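Local structure of DUF4783 domain-containing protein (Bacteroides fragilis, 4OUQ) at residues V6-A11 with N21-E26. The protein is of unknown function but belongs to the DUF4783 family, whose members are related by sequence to the NTF2-like superfamily. Sequence-based numbering, arbitrary orientation.
Sequences VGVVVA and NRYLGE
Gly7 and Val8, in the first turn of the N-terminal helix 6-14, pack against Tyr23, in the turn that follows helix 17-21. The Tyr23 side chain lies across the first helical turn, with its hydroxyl at Gly7 and its CB and CG at Val8. Tyr23 OH comes within 3.4 Å of Gly7 CA. With no side chain at Gly7, the hydroxyl can approach the backbone this closely. Further down the ring, Tyr23 CE2 lies 3.7 Å from Gly7 C. Val8 touches through one branch. Val8 CG2 stands anti to the carbonyl carbon, beside the backbone N, and reaches Tyr23 CG at 3.5 Å. The same methyl is equally close to Tyr23 CB, so this apolar contact falls at the root of the ring. The Val8 and Tyr23 side chains run past each other in opposite directions. Val8 N lies over one ring face, displaced toward the rim. With Tyr23 chi1 at -58° and CG anti to the carbonyl carbon, the ring is directed at the helix. A water joins the two segments at the hydroxyl end. The water oxygen accepts from Gly7 N at 2.9 Å, so this amide of the first helical turn has a partner. The same water lies 2.9 Å from Tyr23 OH, hydrogen-bonded to it. Tyr23 sits in a type I turn from Asn21 to Leu24, closed by Leu24 N to Asn21 O at 3.1 Å. Backbone bonds from Tyr23 and Gly25 to Ile100 tie this part of the chain to strand 97-107. Val8 also touches Leu20 of helix 17-21. The contact thus fixes helix 6-14 against the turn that leads from helix 17-21 into strand 24-25, beside a curved mixed sheet, an arrangement consistent with the alpha+beta, cone-like fold of NTF2-like proteins.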
loop_
_atom_site.group_PDB
_atom_site.type_symbol
_atom_site.label_atom_id
_atom_site.label_comp_id
_atom_site.label_asym_id
_atom_site.label_seq_id
_atom_site.Cartn_x
_atom_site.Cartn_y
_atom_site.Cartn_z
ATOM N N VAL A 6 -3.136 11.535 1.795
ATOM C CA VAL A 6 -2.167 11.734 2.859
ATOM C C VAL A 6 -2.215 10.588 3.863
ATOM O O VAL A 6 -1.213 10.216 4.458
ATOM C CB VAL A 6 -2.526 13.067 3.598
ATOM C CG1 VAL A 6 -1.787 13.238 4.910
ATOM C CG2 VAL A 6 -2.247 14.259 2.713
ATOM N N GLY A 7 -3.443 10.135 4.187
ATOM C CA GLY A 7 -3.589 9.094 5.138
ATOM C C GLY A 7 -2.890 7.780 4.792
ATOM O O GLY A 7 -2.546 7.004 5.669
ATOM N N VAL A 8 -2.763 7.496 3.503
ATOM C CA VAL A 8 -2.080 6.303 3.046
ATOM C C VAL A 8 -0.603 6.367 3.387
ATOM O O VAL A 8 -0.044 5.425 3.878
ATOM C CB VAL A 8 -2.317 6.101 1.571
ATOM C CG1 VAL A 8 -1.380 5.036 1.011
ATOM C CG2 VAL A 8 -3.816 5.726 1.351
ATOM N N VAL A 9 -0.012 7.518 3.088
ATOM C CA VAL A 9 1.427 7.725 3.321
ATOM C C VAL A 9 1.688 7.656 4.832
ATOM O O VAL A 9 2.616 7.026 5.269
ATOM C CB VAL A 9 1.878 9.072 2.768
ATOM C CG1 VAL A 9 3.342 9.316 3.138
ATOM C CG2 VAL A 9 1.710 9.127 1.265
ATOM N N VAL A 10 0.826 8.275 5.623
ATOM C CA VAL A 10 0.941 8.243 7.092
ATOM C C VAL A 10 0.835 6.836 7.603
ATOM O O VAL A 10 1.609 6.408 8.450
ATOM C CB VAL A 10 -0.124 9.172 7.756
ATOM C CG1 VAL A 10 -0.121 8.987 9.264
ATOM C CG2 VAL A 10 0.109 10.640 7.325
ATOM N N ALA A 11 -0.117 6.075 7.065
ATOM C CA ALA A 11 -0.279 4.686 7.513
ATOM C C ALA A 11 0.950 3.830 7.193
ATOM O O ALA A 11 1.417 3.078 8.041
ATOM C CB ALA A 11 -1.541 4.095 6.904
ATOM N N ASN A 21 -6.939 0.584 6.091
ATOM C CA ASN A 21 -8.185 -0.082 5.750
ATOM C C ASN A 21 -9.223 0.806 5.098
ATOM O O ASN A 21 -9.806 0.403 4.105
ATOM C CB ASN A 21 -8.759 -0.813 6.946
ATOM C CG ASN A 21 -10.018 -1.615 6.589
ATOM O OD1 ASN A 21 -11.109 -1.274 7.010
ATOM N ND2 ASN A 21 -9.862 -2.640 5.751
ATOM N N ARG A 22 -9.396 2.062 5.579
ATOM C CA ARG A 22 -10.398 2.956 5.003
ATOM C C ARG A 22 -10.044 3.415 3.583
ATOM O O ARG A 22 -10.893 3.965 2.899
ATOM C CB ARG A 22 -10.666 4.199 5.887
ATOM C CG ARG A 22 -9.505 5.194 5.966
ATOM C CD ARG A 22 -9.883 6.454 6.766
ATOM N NE ARG A 22 -10.015 6.172 8.194
ATOM C CZ ARG A 22 -9.001 5.868 8.996
ATOM N NH1 ARG A 22 -7.751 5.749 8.519
ATOM N NH2 ARG A 22 -9.239 5.620 10.254
ATOM N N TYR A 23 -8.806 3.175 3.157
ATOM C CA TYR A 23 -8.365 3.566 1.830
ATOM C C TYR A 23 -8.313 2.381 0.855
ATOM O O TYR A 23 -7.936 2.557 -0.272
ATOM C CB TYR A 23 -6.986 4.248 1.901
ATOM C CG TYR A 23 -6.999 5.451 2.794
ATOM C CD1 TYR A 23 -7.508 6.624 2.351
ATOM C CD2 TYR A 23 -6.345 5.439 4.006
ATOM C CE1 TYR A 23 -7.579 7.722 3.173
ATOM C CE2 TYR A 23 -6.360 6.539 4.836
ATOM C CZ TYR A 23 -6.945 7.682 4.399
ATOM O OH TYR A 23 -6.960 8.800 5.180
ATOM N N LEU A 24 -8.618 1.163 1.354
ATOM C CA LEU A 24 -8.625 -0.029 0.473
ATOM C C LEU A 24 -9.916 -0.145 -0.277
ATOM O O LEU A 24 -11.010 0.047 0.287
ATOM C CB LEU A 24 -8.364 -1.303 1.275
ATOM C CG LEU A 24 -7.021 -1.370 1.979
ATOM C CD1 LEU A 24 -6.900 -2.513 2.958
ATOM C CD2 LEU A 24 -5.898 -1.464 0.972
ATOM N N GLY A 25 -9.821 -0.398 -1.588
ATOM C CA GLY A 25 -10.935 -0.709 -2.373
ATOM C C GLY A 25 -11.535 -2.059 -2.008
ATOM O O GLY A 25 -10.968 -2.824 -1.252
ATOM N N GLU A 26 -12.668 -2.366 -2.607
ATOM C CA GLU A 26 -13.360 -3.591 -2.257
ATOM C C GLU A 26 -12.654 -4.836 -2.823
ATOM O O GLU A 26 -12.803 -5.929 -2.284
ATOM C CB GLU A 26 -14.831 -3.512 -2.615
ATOM C CG GLU A 26 -15.597 -2.579 -1.656
ATOM C CD GLU A 26 -15.603 -3.098 -0.216
ATOM O OE1 GLU A 26 -16.151 -4.165 0.011
ATOM O OE2 GLU A 26 -15.059 -2.451 0.676
HETATM O O HOH W 1 -6.156 10.914 3.363
#